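Local atomic coordinates of alkyl hydroperoxide reductase/ Thiol specific antioxidant/ Mal allergen (Burkholderia ambifaria, PDB entry 5ENU), a protein that probably reduces hydrogen peroxide and organic hydroperoxides through a reactive cysteine thiol, as a thiol-specific antioxidant of the peroxiredoxin family. Residues A[52-55]-A[56-60]; A[153-156]-A[157-161]; A[60-63]-A[64-67]. One frame throughout, in Å; residues are numbered along the deposited sequence. Where two conformers were deposited one is given.

Contact 1. Residues A[52-55]-A[56-60]; sequences CTTE and GLQFR
Glu55 and Phe59, one helical turn apart, lie alongside each other and point the same way. The extended Glu55 chain runs past the ring margin, with its CG 3.8 Å and its OE2 3.7 Å from Phe59 CE2, and the carboxylate is turned only 25° from the ring plane. Glu55 reaches this flank because its CG is anti to the backbone N (chi1 -171°). OE1 forms a salt bridge with Arg127, which fixes the far end of the acid, and on the Phe59 side the ring stacks with Tyr42.

Two more pairs run side by side on other faces of the helix. Thr53 CG2 meets Leu57 CD1 at 4.0 Å, while Thr54 CG2 rests against the amide of Gln58, 3.7 Å from its CD. Both threonines put their methyl groups forward and direct OG1 back to the preceding turn, Thr53 to Thr49 O and Thr54 to Pro50 O.

This is the first part of helix 50-68, and Cys52 occupies the position of the peroxidatic cysteine in the PxxxTxxC signature of peroxiredoxins, so the turn probably borders the active site. Cys52 O accepts Gly56 N at 3.0 Å, and the bond from Leu57 N to Thr53 O is 2.9 Å. Gln58 N bonds chiefly Thr54 O, at 2.9 Å, with Glu55 O as a weak second acceptor, while Glu55 O takes Phe59 N at 3.0 Å.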
ATOM      1  N   CYS A  52      -0.440 -12.360   1.428  1.00  9.20           N
ATOM      2  CA  CYS A  52      -0.795 -11.078   2.024  1.00  8.56           C
ATOM      3  C   CYS A  52      -0.678 -11.119   3.545  1.00  7.94           C
ATOM      4  O   CYS A  52      -0.323 -10.113   4.166  1.00  8.79           O
ATOM      5  CB  CYS A  52      -2.204 -10.679   1.567  1.00  9.28           C
ATOM      6  SG  CYS A  52      -2.326 -10.562  -0.225  1.00  9.75           S
ATOM      7  N   THR A  53      -0.897 -12.291   4.148  1.00  8.83           N
ATOM      8  CA  THR A  53      -0.681 -12.446   5.579  1.00 10.20           C
ATOM      9  C   THR A  53       0.808 -12.341   5.905  1.00  9.05           C
ATOM     10  O   THR A  53       1.209 -11.599   6.809  1.00  9.83           O
ATOM     11  CB  THR A  53      -1.270 -13.787   6.032  1.00 10.33           C
ATOM     12  OG1 THR A  53      -2.683 -13.783   5.803  1.00 11.88           O
ATOM     13  CG2 THR A  53      -0.977 -14.049   7.518  1.00 12.57           C
ATOM     14  N   THR A  54       1.653 -13.054   5.156  1.00  8.65           N
ATOM     15  CA  THR A  54       3.095 -12.966   5.397  1.00  9.30           C
ATOM     16  C   THR A  54       3.590 -11.532   5.216  1.00  8.94           C
ATOM     17  O   THR A  54       4.361 -11.023   6.040  1.00  9.25           O
ATOM     18  CB  THR A  54       3.850 -13.915   4.463  1.00 11.07           C
ATOM     19  OG1 THR A  54       3.410 -15.261   4.699  1.00 14.15           O
ATOM     20  CG2 THR A  54       5.360 -13.825   4.696  1.00 12.70           C
ATOM     21  N   GLU A  55       3.159 -10.861   4.138  1.00  7.96           N
ATOM     22  CA  GLU A  55       3.595  -9.488   3.914  1.00  8.18           C
ATOM     23  C   GLU A  55       3.216  -8.581   5.085  1.00  8.00           C
ATOM     24  O   GLU A  55       4.040  -7.800   5.575  1.00  9.02           O
ATOM     25  CB  GLU A  55       3.032  -8.962   2.590  1.00  8.45           C
ATOM     26  CG  GLU A  55       3.626  -7.610   2.208  1.00  7.72           C
ATOM     27  CD  GLU A  55       3.195  -7.079   0.852  1.00  7.99           C
ATOM     28  OE1 GLU A  55       2.187  -7.566   0.303  1.00  9.26           O
ATOM     29  OE2 GLU A  55       3.896  -6.153   0.350  1.00  9.03           O
ATOM     30  N   GLY A  56       1.970  -8.670   5.540  1.00  8.95           N
ATOM     31  CA  GLY A  56       1.547  -7.865   6.680  1.00  8.91           C
ATOM     32  C   GLY A  56       2.347  -8.161   7.939  1.00  8.93           C
ATOM     33  O   GLY A  56       2.781  -7.239   8.640  1.00  8.54           O
ATOM     34  N   LEU A  57       2.586  -9.451   8.226  1.00  9.03           N
ATOM     35  CA  LEU A  57       3.361  -9.836   9.408  1.00  9.30           C
ATOM     36  C   LEU A  57       4.805  -9.369   9.317  1.00  9.18           C
ATOM     37  O   LEU A  57       5.401  -9.010  10.341  1.00 10.16           O
ATOM     38  CB  LEU A  57       3.303 -11.354   9.599  1.00  9.95           C
ATOM     39  CG  LEU A  57       1.941 -11.862  10.103  1.00 12.10           C
ATOM     40  CD1 LEU A  57       1.950 -13.373  10.143  1.00 13.64           C
ATOM     41  CD2 LEU A  57       1.599 -11.304  11.466  1.00 13.90           C
ATOM     42  N   GLN A  58       5.379  -9.340   8.104  1.00  9.36           N
ATOM     43  CA  GLN A  58       6.767  -8.910   7.979  1.00  9.64           C
ATOM     44  C   GLN A  58       6.892  -7.397   8.123  1.00 10.09           C
ATOM     45  O   GLN A  58       7.836  -6.907   8.759  1.00 10.05           O
ATOM     46  CB  GLN A  58       7.384  -9.469   6.683  1.00 10.56           C
ATOM     47  CG  GLN A  58       7.627 -10.990   6.822  1.00 12.03           C
ATOM     48  CD  GLN A  58       8.239 -11.652   5.602  1.00 18.59           C
ATOM     49  OE1 GLN A  58       8.065 -11.200   4.485  1.00 20.99           O
ATOM     50  NE2 GLN A  58       8.926 -12.764   5.821  1.00 25.83           N
ATOM     51  N   PHE A  59       5.917  -6.640   7.600  1.00  9.38           N
ATOM     52  CA  PHE A  59       5.903  -5.208   7.887  1.00  9.85           C
ATOM     53  C   PHE A  59       5.707  -4.957   9.378  1.00  9.50           C
ATOM     54  O   PHE A  59       6.339  -4.056   9.946  1.00 10.18           O
ATOM     55  CB  PHE A  59       4.821  -4.476   7.079  1.00  9.26           C
ATOM     56  CG  PHE A  59       5.245  -4.077   5.682  1.00  8.92           C
ATOM     57  CD1 PHE A  59       6.243  -3.142   5.491  1.00  9.70           C
ATOM     58  CD2 PHE A  59       4.612  -4.619   4.559  1.00  8.09           C
ATOM     59  CE1 PHE A  59       6.627  -2.762   4.215  1.00 10.09           C
ATOM     60  CE2 PHE A  59       4.976  -4.225   3.267  1.00  8.76           C
ATOM     61  CZ  PHE A  59       5.996  -3.299   3.106  1.00  8.94           C
ATOM     62  N   ARG A  60       4.859  -5.766  10.038  1.00  8.63           N
ATOM     63  CA  ARG A  60       4.670  -5.638  11.485  0.73  9.34           C
ATOM     64  C   ARG A  60       5.978  -5.855  12.235  1.00 10.63           C
ATOM     65  O   ARG A  60       6.321  -5.093  13.151  1.00 11.08           O
ATOM     66  CB  ARG A  60       3.622  -6.642  11.970  0.73  9.16           C
ATOM     67  CG  ARG A  60       3.566  -6.787  13.470  0.73  9.07           C
ATOM     68  CD  ARG A  60       2.463  -7.740  13.812  0.73 10.36           C
ATOM     69  NE  ARG A  60       2.288  -7.882  15.254  0.73 15.02           N
ATOM     70  CZ  ARG A  60       2.867  -8.834  15.971  0.73 20.85           C
ATOM     71  NH1 ARG A  60       2.657  -8.918  17.287  0.73 23.38           N
ATOM     72  NH2 ARG A  60       3.651  -9.714  15.361  0.73 23.90           N
TER

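Contact 2. Residues A[153-156]-A[157-161]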
ATOM      1  N   ASP A 153      13.897  -4.995   1.521  1.00  9.35           N
ATOM      2  CA  ASP A 153      14.261  -4.038   0.484  1.00  8.94           C
ATOM      3  C   ASP A 153      13.601  -2.688   0.726  1.00  8.90           C
ATOM      4  O   ASP A 153      14.228  -1.640   0.533  1.00  9.83           O
ATOM      5  CB  ASP A 153      13.839  -4.566  -0.894  1.00  9.12           C
ATOM      6  CG  ASP A 153      14.622  -5.800  -1.333  1.00  9.32           C
ATOM      7  OD1 ASP A 153      15.713  -6.067  -0.792  1.00 11.52           O
ATOM      8  OD2 ASP A 153      14.153  -6.493  -2.268  1.00  9.94           O
ATOM      9  N   VAL A 154      12.322  -2.686   1.103  1.00  7.79           N
ATOM     10  CA  VAL A 154      11.642  -1.419   1.335  1.00  7.86           C
ATOM     11  C   VAL A 154      12.264  -0.694   2.525  1.00  8.93           C
ATOM     12  O   VAL A 154      12.468   0.527   2.480  1.00  9.06           O
ATOM     13  CB  VAL A 154      10.128  -1.629   1.486  1.00  8.53           C
ATOM     14  CG1 VAL A 154       9.407  -0.307   1.770  1.00  9.22           C
ATOM     15  CG2 VAL A 154       9.560  -2.284   0.236  1.00  9.05           C
ATOM     16  N   LEU A 155      12.612  -1.432   3.592  1.00  8.99           N
ATOM     17  CA  LEU A 155      13.236  -0.779   4.743  1.00  9.24           C
ATOM     18  C   LEU A 155      14.576  -0.167   4.355  1.00  9.44           C
ATOM     19  O   LEU A 155      14.884   0.966   4.742  1.00  9.68           O
ATOM     20  CB  LEU A 155      13.416  -1.760   5.900  1.00 10.50           C
ATOM     21  CG  LEU A 155      14.091  -1.172   7.152  1.00 10.13           C
ATOM     22  CD1 LEU A 155      13.340   0.018   7.756  1.00 11.53           C
ATOM     23  CD2 LEU A 155      14.327  -2.256   8.200  1.00 11.71           C
ATOM     24  N   SER A 156      15.390  -0.901   3.590  0.58  9.49           N
ATOM     25  CA  SER A 156      16.658  -0.341   3.132  0.58 11.10           C
ATOM     26  C   SER A 156      16.428   0.947   2.353  0.58 10.56           C
ATOM     27  O   SER A 156      17.125   1.944   2.561  0.58  9.94           O
ATOM     28  CB  SER A 156      17.405  -1.363   2.274  0.58 13.58           C
ATOM     29  OG  SER A 156      17.756  -2.512   3.026  0.58 16.27           O
ATOM     30  N   ALA A 157      15.429   0.959   1.470  1.00 10.09           N
ATOM     31  CA  ALA A 157      15.163   2.158   0.684  1.00  8.84           C
ATOM     32  C   ALA A 157      14.720   3.317   1.576  1.00  8.47           C
ATOM     33  O   ALA A 157      15.185   4.450   1.403  1.00 10.32           O
ATOM     34  CB  ALA A 157      14.115   1.838  -0.388  1.00  9.34           C
ATOM     35  N   VAL A 158      13.848   3.042   2.553  1.00  8.34           N
ATOM     36  CA  VAL A 158      13.419   4.063   3.504  1.00  9.13           C
ATOM     37  C   VAL A 158      14.622   4.651   4.234  1.00  9.76           C
ATOM     38  O   VAL A 158      14.742   5.876   4.403  1.00 11.16           O
ATOM     39  CB  VAL A 158      12.396   3.467   4.491  1.00  9.76           C
ATOM     40  CG1 VAL A 158      12.243   4.336   5.743  1.00 10.62           C
ATOM     41  CG2 VAL A 158      11.021   3.275   3.804  1.00  8.54           C
ATOM     42  N   GLN A 159      15.531   3.783   4.687  1.00 11.40           N
ATOM     43  CA  GLN A 159      16.669   4.252   5.475  1.00 13.47           C
ATOM     44  C   GLN A 159      17.638   5.085   4.647  1.00 14.40           C
ATOM     45  O   GLN A 159      18.333   5.947   5.191  1.00 17.07           O
ATOM     46  CB  GLN A 159      17.380   3.062   6.118  1.00 16.78           C
ATOM     47  CG  GLN A 159      16.559   2.417   7.232  1.00 18.54           C
ATOM     48  CD  GLN A 159      17.119   1.099   7.689  1.00 20.90           C
ATOM     49  OE1 GLN A 159      17.747   0.382   6.924  1.00 19.86           O
ATOM     50  NE2 GLN A 159      16.874   0.764   8.941  1.00 19.51           N
ATOM     51  N   ALA A 160      17.727   4.824   3.349  1.00 13.29           N
ATOM     52  CA  ALA A 160      18.678   5.513   2.494  1.00 15.41           C
ATOM     53  C   ALA A 160      18.147   6.817   1.916  1.00 16.72           C
ATOM     54  O   ALA A 160      18.920   7.534   1.274  1.00 19.79           O
ATOM     55  CB  ALA A 160      19.092   4.617   1.325  1.00 15.59           C
ATOM     56  N   LEU A 161      16.871   7.148   2.108  1.00 15.20           N
ATOM     57  CA  LEU A 161      16.343   8.384   1.529  1.00 17.11           C
ATOM     58  C   LEU A 161      17.071   9.603   2.090  1.00 20.83           C
ATOM     59  O   LEU A 161      17.417   9.641   3.280  1.00 22.64           O
ATOM     60  CB  LEU A 161      14.854   8.533   1.781  1.00 16.52           C
ATOM     61  CG  LEU A 161      13.879   7.806   0.868  1.00 14.75           C
ATOM     62  CD1 LEU A 161      12.465   8.200   1.238  1.00 13.75           C
ATOM     63  CD2 LEU A 161      14.123   8.059  -0.634  1.00 13.44           C
ATOM     64  OXT LEU A 161      17.335  10.574   1.362  1.00 22.00           O
TER
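Asp153 enters the contact through its backbone: its O accepts the N-H of Ala157 at 3.0 Å, and the Ala157 methyl settles beside the carbonyls of Asp153 and Val154.

Next comes Val154, whose O receives Val158 N at 2.9 Å in a nearly straight bond (166°). Its side chain makes a looser apolar contact, with CG1 4.4 Å from Val158 CG2. That methyl of Val158 sits beside its own backbone N and so leans back over the preceding turn, 3.4 Å from Val154 O. The two valines are buried on the inward side of helix 150-160, which closes the chain and packs on the mixed sheet of the thioredoxin-like fold. Val40 of strand 38-43 touches both, and Phe66 of helix 50-68 covers them from the flank.

Leu155 carries the main side-chain meeting. Gln159 crosses it obliquely, and the leucine branch point CG and methyl CD1 both lie 3.8 Å from Gln159 NE2, so the amide end lies against hydrocarbon. With its CG beside the backbone N (chi1 -70°), the glutamine chain passes close over the leucine carbonyl: Gln159 CG lies 3.3 Å from Leu155 O, and the same oxygen accepts Gln159 N.

In the conformer given, Ser156 OG bonds back to Asp152 O, in the turn before. Its carbonyl takes Ala160 N in a more bent bond (138°), while the Ala160 methyl comes to 3.5 Å from Ser156 O.

Contact 3. Residues A[60-63]-A[64-67]; sequences RELY and PKFK
Lys67 folds over the Tyr63 ring in a CH-pi contact: its CG stands 3.8 Å from the ring centroid over one face, displaced toward the rim. The lysine chain is bent at chi2, chi3 and chi4, which curls it across the ring and brings NZ back to the phenol, where it hydrogen-bonds OH at 3.2 Å. The same OH is also hydrogen-bonded to Glu72, so a carboxylate lies close to the phenol–ammonium pair.

Among the apolar contacts, Leu62 CB meets Phe66 CE2 at 3.9 Å, and Tyr63 presents its CA near the plane of that ring, at an edge. Leu62 CD2 packs on the aliphatic part of Lys65, 3.9 Å from CD.

In the backbone, Lys67 N bonds Tyr63 O at 2.9 Å. Leu62 O holds two donors, Phe66 N at 3.2 Å and, weakly, Lys65 N. Pro64 has no N-H to offer; its CD faces Arg60 O at 4.1 Å instead, and that carbonyl accepts Tyr63 N. Lys65 N does not bond the turn before either, so two bonds are missing at the proline kink within helix 50-68, the connecting helix of a beta-alpha-beta unit between strands 38-43 and 71-77.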
ATOM      1  N   ARG A  60       4.859  -5.766  10.038  1.00  8.63           N
ATOM      2  CA  ARG A  60       4.670  -5.638  11.485  0.73  9.34           C
ATOM      3  C   ARG A  60       5.978  -5.855  12.235  1.00 10.63           C
ATOM      4  O   ARG A  60       6.321  -5.093  13.151  1.00 11.08           O
ATOM      5  CB  ARG A  60       3.622  -6.642  11.970  0.73  9.16           C
ATOM      6  CG  ARG A  60       3.566  -6.787  13.470  0.73  9.07           C
ATOM      7  CD  ARG A  60       2.463  -7.740  13.812  0.73 10.36           C
ATOM      8  NE  ARG A  60       2.288  -7.882  15.254  0.73 15.02           N
ATOM      9  CZ  ARG A  60       2.867  -8.834  15.971  0.73 20.85           C
ATOM     10  NH1 ARG A  60       2.657  -8.918  17.287  0.73 23.38           N
ATOM     11  NH2 ARG A  60       3.651  -9.714  15.361  0.73 23.90           N
ATOM     12  N   GLU A  61       6.717  -6.911  11.872  1.00 11.28           N
ATOM     13  CA  GLU A  61       7.929  -7.259  12.602  1.00 12.76           C
ATOM     14  C   GLU A  61       8.962  -6.144  12.539  1.00 12.34           C
ATOM     15  O   GLU A  61       9.668  -5.880  13.521  1.00 14.12           O
ATOM     16  CB  GLU A  61       8.506  -8.548  12.022  1.00 17.79           C
ATOM     17  CG  GLU A  61       9.797  -8.984  12.665  1.00 23.02           C
ATOM     18  CD  GLU A  61      10.377 -10.211  11.983  1.00 31.00           C
ATOM     19  OE1 GLU A  61      10.950 -11.063  12.688  1.00 35.80           O
ATOM     20  OE2 GLU A  61      10.249 -10.326  10.741  1.00 32.07           O
ATOM     21  N   LEU A  62       9.068  -5.476  11.395  1.00 10.92           N
ATOM     22  CA  LEU A  62      10.042  -4.410  11.220  1.00 10.83           C
ATOM     23  C   LEU A  62       9.469  -3.019  11.446  1.00 10.60           C
ATOM     24  O   LEU A  62      10.206  -2.034  11.308  1.00 11.45           O
ATOM     25  CB  LEU A  62      10.706  -4.511   9.841  1.00 11.69           C
ATOM     26  CG  LEU A  62      11.662  -5.703   9.700  1.00 12.94           C
ATOM     27  CD1 LEU A  62      12.199  -5.833   8.290  1.00 14.65           C
ATOM     28  CD2 LEU A  62      12.802  -5.560  10.691  1.00 17.05           C
ATOM     29  N   TYR A  63       8.199  -2.919  11.837  1.00 11.23           N
ATOM     30  CA  TYR A  63       7.552  -1.621  12.034  1.00 10.58           C
ATOM     31  C   TYR A  63       8.354  -0.643  12.889  1.00 11.16           C
ATOM     32  O   TYR A  63       8.463   0.533  12.502  1.00 10.26           O
ATOM     33  CB  TYR A  63       6.128  -1.829  12.566  1.00 11.22           C
ATOM     34  CG  TYR A  63       5.313  -0.560  12.593  1.00 12.33           C
ATOM     35  CD1 TYR A  63       4.918   0.043  11.402  1.00 13.12           C
ATOM     36  CD2 TYR A  63       4.932   0.027  13.792  1.00 14.22           C
ATOM     37  CE1 TYR A  63       4.167   1.189  11.393  1.00 15.81           C
ATOM     38  CE2 TYR A  63       4.154   1.202  13.796  1.00 15.72           C
ATOM     39  CZ  TYR A  63       3.786   1.770  12.583  1.00 16.12           C
ATOM     40  OH  TYR A  63       3.025   2.931  12.535  1.00 17.94           O
ATOM     41  N   PRO A  64       8.931  -1.035  14.032  1.00 10.86           N
ATOM     42  CA  PRO A  64       9.694  -0.053  14.824  1.00 12.22           C
ATOM     43  C   PRO A  64      10.849   0.544  14.055  1.00 11.95           C
ATOM     44  O   PRO A  64      11.175   1.725  14.256  1.00 12.34           O
ATOM     45  CB  PRO A  64      10.184  -0.867  16.033  1.00 13.31           C
ATOM     46  CG  PRO A  64       9.239  -2.020  16.117  1.00 15.00           C
ATOM     47  CD  PRO A  64       8.889  -2.349  14.701  1.00 12.93           C
ATOM     48  N   LYS A  65      11.470  -0.234  13.161  1.00 11.01           N
ATOM     49  CA  LYS A  65      12.577   0.308  12.380  1.00 11.59           C
ATOM     50  C   LYS A  65      12.085   1.296  11.320  1.00 10.89           C
ATOM     51  O   LYS A  65      12.745   2.306  11.053  1.00 11.53           O
ATOM     52  CB  LYS A  65      13.387  -0.817  11.742  1.00 13.11           C
ATOM     53  CG  LYS A  65      14.076  -1.720  12.746  1.00 17.60           C
ATOM     54  CD  LYS A  65      15.060  -2.636  12.033  1.00 22.45           C
ATOM     55  CE  LYS A  65      15.586  -3.725  12.942  1.00 27.68           C
ATOM     56  NZ  LYS A  65      16.298  -3.151  14.100  1.00 30.40           N
ATOM     57  N   PHE A  66      10.936   1.013  10.695  1.00 10.87           N
ATOM     58  CA  PHE A  66      10.339   1.987   9.789  1.00  9.20           C
ATOM     59  C   PHE A  66      10.035   3.288  10.525  1.00  9.99           C
ATOM     60  O   PHE A  66      10.361   4.384  10.045  1.00 10.89           O
ATOM     61  CB  PHE A  66       9.066   1.419   9.158  1.00  9.10           C
ATOM     62  CG  PHE A  66       9.327   0.436   8.049  1.00  8.51           C
ATOM     63  CD1 PHE A  66       9.674   0.878   6.773  1.00  8.98           C
ATOM     64  CD2 PHE A  66       9.233  -0.936   8.275  1.00 10.35           C
ATOM     65  CE1 PHE A  66       9.920  -0.032   5.753  1.00  9.77           C
ATOM     66  CE2 PHE A  66       9.492  -1.846   7.243  1.00 10.01           C
ATOM     67  CZ  PHE A  66       9.824  -1.384   5.981  1.00  9.86           C
ATOM     68  N   LYS A  67       9.432   3.181  11.713  1.00 11.42           N
ATOM     69  CA  LYS A  67       9.102   4.381  12.480  1.00 12.03           C
ATOM     70  C   LYS A  67      10.362   5.156  12.859  1.00 12.38           C
ATOM     71  O   LYS A  67      10.397   6.389  12.758  1.00 13.42           O
ATOM     72  CB  LYS A  67       8.308   4.005  13.739  1.00 15.78           C
ATOM     73  CG  LYS A  67       6.936   3.430  13.452  1.00 22.42           C
ATOM     74  CD  LYS A  67       5.994   4.434  12.789  1.00 27.60           C
ATOM     75  CE  LYS A  67       5.454   5.474  13.763  1.00 32.50           C
ATOM     76  NZ  LYS A  67       4.372   4.944  14.647  1.00 34.91           N
TER

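In the fold
Contacts 1 and 3 follow one another along helix 50-68 and share Arg60, their centres about 11 Å apart; contact 2 comes much later, on helix 150-160 at the C-terminus. The two helices lie side by side, and Phe66 bridges them: its CE1 is 3.5 Å from Leu155 CA, while its CZ lies 3.9 Å from Phe59 CE1 of contact 1. Centres of contacts 2 and 3 are about 12 Å apart, those of contacts 1 and 2 about 17 Å. Both helices pack on the mixed sheet through strand 38-43. Helix 150-160 touches helix 50-68 from Glu55 to the kinked end, and the first turns of helix 50-68 carry the probable active-site cysteine.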